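Local coordinates for Methylcobalamin\: coenzyme M methyltransferase (Methanosarcina mazei, PDB 4AY7), which transfers a methyl group from methylated corrinoid (methylcobalamin) to coenzyme M in methanogenesis, as a zinc-dependent TIM-barrel enzyme of the uroporphyrinogen decarboxylase family, at residues D257-G262 against G283-L288; K16-A21 against P27-P32; I187-S192 against K229-K234; V160-D163 against S169-K172. All coordinates share one frame; numbering follows the deposited sequence. Where two conformers were deposited one is given.

Contact 1: D257-G262 against G283-L288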
loop_
_atom_site.group_PDB
_atom_site.type_symbol
_atom_site.label_atom_id
_atom_site.label_comp_id
_atom_site.label_asym_id
_atom_site.label_seq_id
_atom_site.Cartn_x
_atom_site.Cartn_y
_atom_site.Cartn_z
ATOM N N ASP A 257 -7.180 6.908 15.675
ATOM C CA ASP A 257 -7.705 5.521 15.700
ATOM C C ASP A 257 -6.841 4.624 14.832
ATOM O O ASP A 257 -6.555 3.516 15.241
ATOM C CB ASP A 257 -9.145 5.486 15.247
ATOM C CG ASP A 257 -10.049 6.324 16.107
ATOM O OD1 ASP A 257 -10.135 5.971 17.283
ATOM O OD2 ASP A 257 -10.663 7.323 15.616
ATOM N N MET A 258 -6.382 5.109 13.674
ATOM C CA MET A 258 -5.431 4.359 12.876
ATOM C C MET A 258 -4.182 4.008 13.648
ATOM O O MET A 258 -3.616 2.934 13.488
ATOM C CB MET A 258 -5.058 5.178 11.632
ATOM C CG MET A 258 -6.214 5.308 10.594
ATOM S SD MET A 258 -5.882 6.494 9.280
ATOM C CE MET A 258 -4.407 5.750 8.572
ATOM N N ALA A 259 -3.716 4.972 14.487
ATOM C CA ALA A 259 -2.507 4.813 15.242
ATOM C C ALA A 259 -2.638 3.766 16.318
ATOM O O ALA A 259 -1.624 3.281 16.790
ATOM C CB ALA A 259 -2.020 6.166 15.819
ATOM N N ASP A 260 -3.868 3.431 16.706
ATOM C CA ASP A 260 -4.146 2.323 17.638
ATOM C C ASP A 260 -4.324 0.930 16.967
ATOM O O ASP A 260 -4.665 -0.024 17.684
ATOM C CB ASP A 260 -5.448 2.633 18.406
ATOM C CG ASP A 260 -5.338 3.773 19.382
ATOM O OD1 ASP A 260 -4.255 4.025 19.948
ATOM O OD2 ASP A 260 -6.368 4.448 19.619
ATOM N N CYS A 261 -4.091 0.785 15.641
ATOM C CA CYS A 261 -4.439 -0.489 14.961
ATOM C C CYS A 261 -3.284 -1.478 14.947
ATOM O O CYS A 261 -3.446 -2.587 14.454
ATOM C CB CYS A 261 -4.952 -0.293 13.569
ATOM S SG CYS A 261 -6.533 0.574 13.401
ATOM N N GLY A 262 -2.121 -1.075 15.451
ATOM C CA GLY A 262 -1.012 -2.012 15.529
ATOM C C GLY A 262 -0.070 -2.130 14.365
ATOM O O GLY A 262 0.813 -2.979 14.372
ATOM N N GLY A 283 1.785 10.659 17.853
ATOM C CA GLY A 283 2.516 10.565 19.104
ATOM C C GLY A 283 3.540 9.467 18.980
ATOM O O GLY A 283 4.330 9.454 18.031
ATOM N N THR A 284 3.580 8.574 19.936
ATOM C CA THR A 284 4.583 7.480 19.940
ATOM C C THR A 284 3.970 6.152 19.344
ATOM O O THR A 284 4.611 5.133 19.227
ATOM C CB THR A 284 5.009 7.227 21.410
ATOM O OG1 THR A 284 3.927 6.612 22.131
ATOM C CG2 THR A 284 5.336 8.567 22.117
ATOM N N ARG A 285 2.733 6.209 18.930
ATOM C CA ARG A 285 1.974 4.974 18.676
ATOM C C ARG A 285 2.246 4.340 17.311
ATOM O O ARG A 285 2.046 3.129 17.124
ATOM C CB ARG A 285 0.481 5.236 18.871
ATOM C CG ARG A 285 0.117 5.348 20.338
ATOM C CD ARG A 285 -1.333 5.732 20.458
ATOM N NE ARG A 285 -1.586 7.056 19.925
ATOM C CZ ARG A 285 -2.694 7.481 19.310
ATOM N NH1 ARG A 285 -3.705 6.680 19.128
ATOM N NH2 ARG A 285 -2.822 8.734 18.904
ATOM N N ALA A 286 2.647 5.129 16.339
ATOM C CA ALA A 286 2.994 4.619 15.007
ATOM C C ALA A 286 3.928 5.653 14.370
ATOM O O ALA A 286 4.079 6.784 14.910
ATOM C CB ALA A 286 1.783 4.385 14.116
ATOM N N ARG A 287 4.662 5.223 13.354
ATOM C CA ARG A 287 5.496 6.113 12.575
ATOM C C ARG A 287 4.768 6.589 11.357
ATOM O O ARG A 287 3.744 6.006 10.951
ATOM C CB ARG A 287 6.777 5.412 12.186
ATOM C CG ARG A 287 7.942 5.584 13.131
ATOM C CD ARG A 287 7.607 5.125 14.549
ATOM N NE ARG A 287 7.194 3.742 14.630
ATOM C CZ ARG A 287 6.452 3.202 15.591
ATOM N NH1 ARG A 287 6.092 3.874 16.669
ATOM N NH2 ARG A 287 6.105 1.922 15.542
ATOM N N LEU A 288 5.266 7.650 10.736
ATOM C CA LEU A 288 4.569 8.300 9.614
ATOM C C LEU A 288 5.362 8.203 8.306
ATOM O O LEU A 288 6.578 8.446 8.254
ATOM C CB LEU A 288 4.202 9.739 9.937
ATOM C CG LEU A 288 3.141 10.434 9.088
ATOM C CD1 LEU A 288 1.786 9.757 9.210
ATOM C CD2 LEU A 288 3.052 11.948 9.394
#
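Arg285 NH1 donates to Asp260 OD1 across 2.8 Å, a salt bridge with an N-H...O angle of 158°. OD1 lies close to the guanidinium plane, while NH1 comes to OD1 from above the carboxylate plane, 58° out of it, and the two flat groups are turned 54° against each other. The bridge is therefore single and tilted rather than a side-on pair of bonds. OD2, at 3.5 Å from Arg285 NH1, is instead engaged by Lys229 in a second salt bridge, which leaves the carboxylate between two positive charges and would be expected to keep it ionised.

Ala259 supplies the apolar half. Its CB sits over the centre of one face of the Arg285 guanidinium, 3.7 Å from NH1, while the Ala259 carbonyl O packs 3.5 Å from Arg285 CB. The arginine chain runs out extended and then bends at chi3, which brings its head back over the methyl and beside Asp260. A second nitrogen, NH2, is hydrogen-bonded to Ser256 OG, and the guanidinium is thus held by Ser256 in the helix and by Asp260 four residues on. Ala286 CB lies 4.5 Å from Ala259 CA.

Within the TIM barrel, the contact joins helix 252-259 and the residues after it to the turn that leads from helix 275-282 into strand 287-292. Ala259 also rests on Ile282 of helix 275-282, Ala286 packs against Leu266 of the adjacent parallel strand 265-267, and helix 221-238 flanks Asp257 and Cys261.

Contact 2: K16-A21 against P27-P32; sequences KTRLLA and PVDKVP
Arg18 and Asp29 form a side-on, two-nitrogen salt bridge that fastens the loop 27-32 to helix 15-24 near the N-terminal end of this TIM-barrel chain. Arg18 NE meets Asp29 OD1 at 2.7 Å in a nearly straight bond (175°), and Arg18 NH2 meets Asp29 OD2 at 2.8 Å, there using the syn lone pair. With the guanidinium and carboxylate planes only 23° apart, the pair is close to flat, and two bonds to two different oxygens fix the rotation of both groups. With CG anti to the backbone N (chi1 -178°) the Arg18 chain leads out from the helix, and the bend at chi3 presents its NE edge to Asp29.

A like-charged neighbour lies against the same group. Lys30 lays its CE over the centre of one guanidinium face, its methylene chain serving as an apolar cover; the ammonium NZ is 4.3 Å from Arg18 NH2, a proximity that the carboxylate of Asp29 probably offsets.

Apolar pairs pack nearer the helix: Ala21 CB meets Val28 CG1 at 3.7 Å, and Leu19 crosses Pro32 at about a right angle. Leu19 and Pro32 both also touch Val320 of strand 320-323, and Pro32 is joined to that strand by a backbone hydrogen bond with Leu321, in which it can only accept. In the Leu19-Pro32 pair, the methyl CD1 meets the ring carbon CG at 4.1 Å.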
loop_
_atom_site.group_PDB
_atom_site.type_symbol
_atom_site.label_atom_id
_atom_site.label_comp_id
_atom_site.label_asym_id
_atom_site.label_seq_id
_atom_site.Cartn_x
_atom_site.Cartn_y
_atom_site.Cartn_z
ATOM N N LYS A 16 17.623 -2.382 3.725
ATOM C CA LYS A 16 16.626 -3.183 4.381
ATOM C C LYS A 16 16.562 -2.881 5.879
ATOM O O LYS A 16 15.484 -2.617 6.408
ATOM C CB LYS A 16 16.804 -4.719 4.138
ATOM C CG LYS A 16 15.921 -5.619 5.030
ATOM C CD LYS A 16 15.858 -7.068 4.616
ATOM C CE LYS A 16 16.988 -7.990 5.038
ATOM N NZ LYS A 16 16.835 -9.335 4.268
ATOM N N THR A 17 17.716 -2.918 6.542
ATOM C CA THR A 17 17.780 -2.704 8.019
ATOM C C THR A 17 17.341 -1.294 8.392
ATOM O O THR A 17 16.675 -1.109 9.419
ATOM C CB THR A 17 19.103 -3.048 8.698
ATOM O OG1 THR A 17 20.116 -2.248 8.164
ATOM C CG2 THR A 17 19.518 -4.536 8.663
ATOM N N ARG A 18 17.665 -0.318 7.553
ATOM C CA ARG A 18 17.258 1.073 7.806
ATOM C C ARG A 18 15.753 1.183 7.700
ATOM O O ARG A 18 15.125 1.897 8.500
ATOM C CB ARG A 18 17.908 2.033 6.835
ATOM C CG ARG A 18 17.578 3.488 7.061
ATOM C CD ARG A 18 18.233 4.402 6.063
ATOM N NE ARG A 18 19.707 4.381 6.168
ATOM C CZ ARG A 18 20.551 3.919 5.243
ATOM N NH1 ARG A 18 20.127 3.402 4.122
ATOM N NH2 ARG A 18 21.855 3.976 5.452
ATOM N N LEU A 19 15.166 0.580 6.639
ATOM C CA LEU A 19 13.705 0.712 6.469
ATOM C C LEU A 19 12.960 0.154 7.665
ATOM O O LEU A 19 12.016 0.753 8.170
ATOM C CB LEU A 19 13.162 0.122 5.134
ATOM C CG LEU A 19 11.649 0.283 4.874
ATOM C CD1 LEU A 19 11.229 1.759 4.955
ATOM C CD2 LEU A 19 11.224 -0.405 3.549
ATOM N N LEU A 20 13.333 -1.039 8.068
ATOM C CA LEU A 20 12.686 -1.725 9.163
ATOM C C LEU A 20 12.889 -0.946 10.498
ATOM O O LEU A 20 11.965 -0.727 11.289
ATOM C CB LEU A 20 13.257 -3.173 9.234
ATOM C CG LEU A 20 12.817 -4.102 8.108
ATOM C CD1 LEU A 20 13.555 -5.412 8.290
ATOM C CD2 LEU A 20 11.324 -4.345 8.060
ATOM N N ALA A 21 14.100 -0.497 10.721
ATOM C CA ALA A 21 14.401 0.365 11.915
ATOM C C ALA A 21 13.538 1.625 11.909
ATOM O O ALA A 21 12.838 1.969 12.924
ATOM C CB ALA A 21 15.890 0.696 11.983
ATOM N N PRO A 27 16.447 4.003 16.298
ATOM C CA PRO A 27 17.263 5.060 15.699
ATOM C C PRO A 27 17.852 4.677 14.343
ATOM O O PRO A 27 18.218 3.519 14.096
ATOM C CB PRO A 27 18.388 5.311 16.722
ATOM C CG PRO A 27 17.870 4.755 18.000
ATOM C CD PRO A 27 16.953 3.621 17.628
ATOM N N VAL A 28 17.881 5.650 13.472
ATOM C CA VAL A 28 18.544 5.488 12.197
ATOM C C VAL A 28 19.499 6.612 11.885
ATOM O O VAL A 28 19.409 7.710 12.473
ATOM C CB VAL A 28 17.506 5.413 11.057
ATOM C CG1 VAL A 28 16.679 4.168 11.177
ATOM C CG2 VAL A 28 16.657 6.672 11.070
ATOM N N ASP A 29 20.410 6.330 10.955
ATOM C CA ASP A 29 21.341 7.330 10.476
ATOM C C ASP A 29 20.665 8.428 9.669
ATOM O O ASP A 29 21.059 9.571 9.718
ATOM C CB ASP A 29 22.457 6.672 9.651
ATOM C CG ASP A 29 21.928 5.780 8.521
ATOM O OD1 ASP A 29 20.762 5.243 8.544
ATOM O OD2 ASP A 29 22.753 5.564 7.605
ATOM N N LYS A 30 19.646 8.069 8.888
ATOM C CA LYS A 30 18.949 9.012 8.016
ATOM C C LYS A 30 17.590 8.458 7.600
ATOM O O LYS A 30 17.385 7.279 7.733
ATOM C CB LYS A 30 19.807 9.323 6.761
ATOM C CG LYS A 30 19.924 8.194 5.761
ATOM C CD LYS A 30 20.984 8.420 4.681
ATOM C CE LYS A 30 20.993 7.294 3.691
ATOM N NZ LYS A 30 22.148 7.266 2.752
ATOM N N VAL A 31 16.639 9.309 7.215
ATOM C CA VAL A 31 15.298 8.859 6.811
ATOM C C VAL A 31 15.410 8.104 5.454
ATOM O O VAL A 31 16.018 8.635 4.508
ATOM C CB VAL A 31 14.370 10.073 6.679
ATOM C CG1 VAL A 31 13.031 9.707 6.045
ATOM C CG2 VAL A 31 14.230 10.805 8.052
ATOM N N PRO A 32 14.929 6.842 5.379
ATOM C CA PRO A 32 14.888 6.130 4.070
ATOM C C PRO A 32 13.911 6.797 3.171
ATOM O O PRO A 32 12.933 7.416 3.658
ATOM C CB PRO A 32 14.342 4.761 4.418
ATOM C CG PRO A 32 13.654 4.948 5.675
ATOM C CD PRO A 32 14.227 6.089 6.418
#

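Contact 3: I187-S192 against K229-K234; sequences IATEAS and KSRLQK
Thr189 and Arg231 meet where helix 178-202 packs on helix 221-238, two neighbouring outer helices of the TIM barrel that follow strands 150-155 and 206-210. Thr189, which buries most surface here, sends both branches across. Its OG1 is 3.2 Å from Arg231 CB, a close contact with carbon, while the hydroxyl is hydrogen-bonded back to Leu185 O in its own helix. CG2, anti to the backbone N, meets Arg231 O at 3.6 Å and Lys234 CD at 4.0 Å.

Arg231 lends only the base of its side chain. The bend at chi2 (82°) carries the guanidinium away from Thr189 to salt bridges with Glu182 and Asp186, while NH1 is hydrogen-bonded to Phe227 O in its own helix. Lys234, one turn on, passes its aliphatic chain obliquely across the threonine methyl.

A glycine in place of Thr189 would probably open a gap beside the base of Arg231 and leave the Lys234 methylenes without their apolar mate.

No hydrogen bond joins the two segments themselves, which meet by packing; the ionic link between the helices lies earlier in helix 178-202, where Arg231 meets Glu182 and Asp186.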
loop_
_atom_site.group_PDB
_atom_site.type_symbol
_atom_site.label_atom_id
_atom_site.label_comp_id
_atom_site.label_asym_id
_atom_site.label_seq_id
_atom_site.Cartn_x
_atom_site.Cartn_y
_atom_site.Cartn_z
ATOM N N ILE A 187 -14.465 -12.720 6.927
ATOM C CA ILE A 187 -13.922 -13.513 5.830
ATOM C C ILE A 187 -12.802 -12.732 5.129
ATOM O O ILE A 187 -11.728 -13.310 4.851
ATOM C CB ILE A 187 -14.994 -13.846 4.780
ATOM C CG1 ILE A 187 -16.104 -14.729 5.409
ATOM C CG2 ILE A 187 -14.378 -14.533 3.583
ATOM C CD1 ILE A 187 -17.443 -14.656 4.707
ATOM N N ALA A 188 -13.052 -11.432 4.820
ATOM C CA ALA A 188 -12.032 -10.575 4.197
ATOM C C ALA A 188 -10.759 -10.537 5.039
ATOM O O ALA A 188 -9.687 -10.638 4.453
ATOM C CB ALA A 188 -12.548 -9.127 3.971
ATOM N N THR A 189 -10.857 -10.473 6.395
ATOM C CA THR A 189 -9.657 -10.340 7.226
ATOM C C THR A 189 -8.860 -11.634 7.209
ATOM O O THR A 189 -7.630 -11.595 7.081
ATOM C CB THR A 189 -10.009 -9.865 8.645
ATOM O OG1 THR A 189 -10.706 -8.635 8.491
ATOM C CG2 THR A 189 -8.798 -9.663 9.585
ATOM N N GLU A 190 -9.575 -12.755 7.240
ATOM C CA GLU A 190 -8.955 -14.036 7.225
ATOM C C GLU A 190 -8.155 -14.211 5.919
ATOM O O GLU A 190 -7.040 -14.690 5.920
ATOM C CB GLU A 190 -10.046 -15.107 7.350
ATOM C CG GLU A 190 -9.605 -16.549 7.253
ATOM C CD GLU A 190 -10.803 -17.531 7.403
ATOM O OE1 GLU A 190 -11.701 -17.273 8.277
ATOM O OE2 GLU A 190 -10.850 -18.569 6.650
ATOM N N ALA A 191 -8.805 -13.925 4.810
ATOM C CA ALA A 191 -8.168 -14.071 3.483
ATOM C C ALA A 191 -6.958 -13.143 3.433
ATOM O O ALA A 191 -5.909 -13.494 2.899
ATOM C CB ALA A 191 -9.160 -13.735 2.317
ATOM N N SER A 192 -7.114 -11.943 3.946
ATOM C CA SER A 192 -6.025 -10.919 3.908
ATOM C C SER A 192 -4.779 -11.408 4.635
ATOM O O SER A 192 -3.667 -11.279 4.143
ATOM C CB SER A 192 -6.542 -9.577 4.496
ATOM O OG SER A 192 -7.411 -8.965 3.518
ATOM N N LYS A 229 -11.780 -0.955 12.897
ATOM C CA LYS A 229 -10.558 -0.943 13.696
ATOM C C LYS A 229 -10.174 -2.351 14.165
ATOM O O LYS A 229 -9.015 -2.742 14.043
ATOM C CB LYS A 229 -10.766 -0.024 14.905
ATOM C CG LYS A 229 -9.534 0.238 15.709
ATOM C CD LYS A 229 -9.821 1.388 16.683
ATOM C CE LYS A 229 -8.903 1.364 17.862
ATOM N NZ LYS A 229 -8.803 2.713 18.558
ATOM N N SER A 230 -11.153 -3.105 14.666
ATOM C CA SER A 230 -10.852 -4.449 15.181
ATOM C C SER A 230 -10.311 -5.409 14.153
ATOM O O SER A 230 -9.409 -6.220 14.488
ATOM C CB SER A 230 -12.038 -5.097 15.955
ATOM O OG SER A 230 -13.110 -5.294 15.049
ATOM N N ARG A 231 -10.776 -5.294 12.893
ATOM C CA ARG A 231 -10.238 -6.135 11.885
ATOM C C ARG A 231 -8.856 -5.724 11.488
ATOM O O ARG A 231 -7.991 -6.572 11.260
ATOM C CB ARG A 231 -11.188 -6.256 10.647
ATOM C CG ARG A 231 -12.413 -7.144 10.871
ATOM C CD ARG A 231 -13.582 -6.456 11.599
ATOM N NE ARG A 231 -14.611 -7.427 11.964
ATOM C CZ ARG A 231 -15.708 -7.175 12.656
ATOM N NH1 ARG A 231 -15.984 -5.979 13.128
ATOM N NH2 ARG A 231 -16.503 -8.207 12.978
ATOM N N LEU A 232 -8.640 -4.426 11.336
ATOM C CA LEU A 232 -7.253 -3.914 11.032
ATOM C C LEU A 232 -6.250 -4.303 12.133
ATOM O O LEU A 232 -5.161 -4.798 11.806
ATOM C CB LEU A 232 -7.302 -2.413 10.844
ATOM C CG LEU A 232 -8.054 -1.975 9.592
ATOM C CD1 LEU A 232 -8.405 -0.465 9.591
ATOM C CD2 LEU A 232 -7.256 -2.319 8.320
ATOM N N GLN A 233 -6.660 -4.183 13.418
ATOM C CA GLN A 233 -5.893 -4.733 14.553
ATOM C C GLN A 233 -5.589 -6.218 14.421
ATOM O O GLN A 233 -4.442 -6.638 14.660
ATOM C CB GLN A 233 -6.626 -4.509 15.865
ATOM C CG GLN A 233 -6.541 -3.062 16.276
ATOM C CD GLN A 233 -7.435 -2.691 17.465
ATOM O OE1 GLN A 233 -8.504 -3.255 17.655
ATOM N NE2 GLN A 233 -7.016 -1.706 18.224
ATOM N N LYS A 234 -6.574 -7.000 13.974
ATOM C CA LYS A 234 -6.358 -8.438 13.833
ATOM C C LYS A 234 -5.383 -8.717 12.719
ATOM O O LYS A 234 -4.524 -9.621 12.823
ATOM C CB LYS A 234 -7.649 -9.160 13.581
ATOM C CG LYS A 234 -7.519 -10.667 13.556
ATOM C CD LYS A 234 -8.880 -11.250 13.202
ATOM C CE LYS A 234 -8.910 -12.772 13.313
ATOM N NZ LYS A 234 -8.286 -13.171 14.618
#

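Contact 4: V160-D163 against S169-K172; sequences VASD and SFMK
Ala161 and Ser162 form the surface on which the Phe170 ring lies, where residues 160-163 and 169-172 come nearest, at Ser162 and Phe170. First along the chain, Ala161 points its methyl at the ring and reaches CE1 at 3.7 Å. The same alanine also touches Leu185 and Ala188 of helix 178-202, so it fills the space between two helices.

Next comes Ser162, whose CB stands over one ring face in a CH-pi contact, 4.3 Å from the Phe170 ring centroid and 17° off the normal, displaced toward the rim. Its backbone takes part as well: CA is 3.8 Å from Phe170 CD1. In one of two conformers the Ser162 hydroxyl OG lies 4.0 Å from Phe170 CB.

Phe170 itself has CG anti to its N (chi1 -171°), which extends the ring from its helix back over the preceding one. Val158 and Val165 of helix 157-165 also touch it, and Val213 and Met219 in loops add to the apolar surroundings. A serine at this position would probably leave Ala161 and the Ser162 methylene facing a gap and loosen the hold between the two helices.

Helices 157-165 and 167-176 are thus two consecutive helices joined by a very short connection and packed through an aromatic side chain, in the helical layer that follows strand 150-155 of the TIM barrel.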
loop_
_atom_site.group_PDB
_atom_site.type_symbol
_atom_site.label_atom_id
_atom_site.label_comp_id
_atom_site.label_asym_id
_atom_site.label_seq_id
_atom_site.Cartn_x
_atom_site.Cartn_y
_atom_site.Cartn_z
ATOM N N VAL A 160 -11.347 -5.348 0.758
ATOM C CA VAL A 160 -11.622 -6.715 0.322
ATOM C C VAL A 160 -13.054 -7.087 0.673
ATOM O O VAL A 160 -13.743 -7.640 -0.180
ATOM C CB VAL A 160 -10.685 -7.767 0.990
ATOM C CG1 VAL A 160 -11.199 -9.166 0.738
ATOM C CG2 VAL A 160 -9.251 -7.573 0.507
ATOM N N ALA A 161 -13.539 -6.721 1.860
ATOM C CA ALA A 161 -14.897 -7.064 2.231
ATOM C C ALA A 161 -15.879 -6.360 1.297
ATOM O O ALA A 161 -16.847 -6.947 0.829
ATOM C CB ALA A 161 -15.192 -6.645 3.657
ATOM N N SER A 162 -15.614 -5.089 1.052
ATOM C CA SER A 162 -16.436 -4.252 0.190
ATOM C C SER A 162 -16.497 -4.786 -1.232
ATOM O O SER A 162 -17.583 -4.785 -1.878
ATOM C CB SER A 162 -15.861 -2.844 0.169
ATOM O OG SER A 162 -16.719 -2.003 -0.554
ATOM N N ASP A 163 -15.359 -5.276 -1.717
ATOM C CA ASP A 163 -15.342 -5.930 -3.065
ATOM C C ASP A 163 -16.029 -7.306 -3.107
ATOM O O ASP A 163 -16.602 -7.662 -4.195
ATOM C CB ASP A 163 -13.929 -6.026 -3.636
ATOM C CG ASP A 163 -13.347 -4.652 -4.025
ATOM O OD1 ASP A 163 -14.086 -3.695 -4.396
ATOM O OD2 ASP A 163 -12.121 -4.579 -4.084
ATOM N N SER A 169 -23.796 -2.651 -1.258
ATOM C CA SER A 169 -24.297 -3.576 -0.238
ATOM C C SER A 169 -23.550 -3.338 1.067
ATOM O O SER A 169 -24.102 -3.343 2.148
ATOM C CB SER A 169 -24.120 -5.014 -0.659
ATOM O OG SER A 169 -24.810 -5.241 -1.881
ATOM N N PHE A 170 -22.264 -3.127 0.963
ATOM C CA PHE A 170 -21.417 -2.903 2.170
ATOM C C PHE A 170 -21.908 -1.686 2.963
ATOM O O PHE A 170 -22.147 -1.787 4.171
ATOM C CB PHE A 170 -19.961 -2.792 1.730
ATOM C CG PHE A 170 -18.970 -2.767 2.839
ATOM C CD1 PHE A 170 -18.482 -3.950 3.377
ATOM C CD2 PHE A 170 -18.489 -1.590 3.303
ATOM C CE1 PHE A 170 -17.571 -3.946 4.374
ATOM C CE2 PHE A 170 -17.568 -1.572 4.336
ATOM C CZ PHE A 170 -17.082 -2.756 4.844
ATOM N N MET A 171 -22.172 -0.571 2.294
ATOM C CA MET A 171 -22.669 0.610 2.980
ATOM C C MET A 171 -24.054 0.381 3.574
ATOM O O MET A 171 -24.304 0.706 4.742
ATOM C CB MET A 171 -22.650 1.820 2.043
ATOM C CG MET A 171 -21.240 2.380 1.843
ATOM S SD MET A 171 -21.110 3.857 0.769
ATOM C CE MET A 171 -22.520 4.858 1.334
ATOM N N LYS A 172 -24.941 -0.233 2.803
ATOM C CA LYS A 172 -26.310 -0.496 3.253
ATOM C C LYS A 172 -26.319 -1.437 4.447
ATOM O O LYS A 172 -27.043 -1.213 5.392
ATOM C CB LYS A 172 -27.131 -1.062 2.074
ATOM C CG LYS A 172 -28.639 -1.215 2.258
ATOM C CD LYS A 172 -29.305 -1.652 0.912
ATOM C CE LYS A 172 -30.812 -1.338 0.773
ATOM N NZ LYS A 172 -31.798 -2.495 0.834
#

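Overall arrangement
From the N terminus, contact 2 comes first, closing the short loop between helix 15-24 and the segment that runs beside strand 320-323, the last of the parallel sheet. Contact 4 then closes the brief turn between helices 157-165 and 167-176. Contact 3 spans strand 206-210 to join two outer helices, and contact 1 spans strand 265-267 and helix 275-282 to join helix 252-259 to the entry of strand 287-292. All four follow in series; none nests or crosses. Contacts 4 and 3 touch through Ala188, and contact 3 meets contact 1 at Asp260. Contact 2 touches none, though its nearest atoms are about 6 Å from contact 1; its centre is about 37 Å from that of contact 4, on the opposite side of the chain's centre.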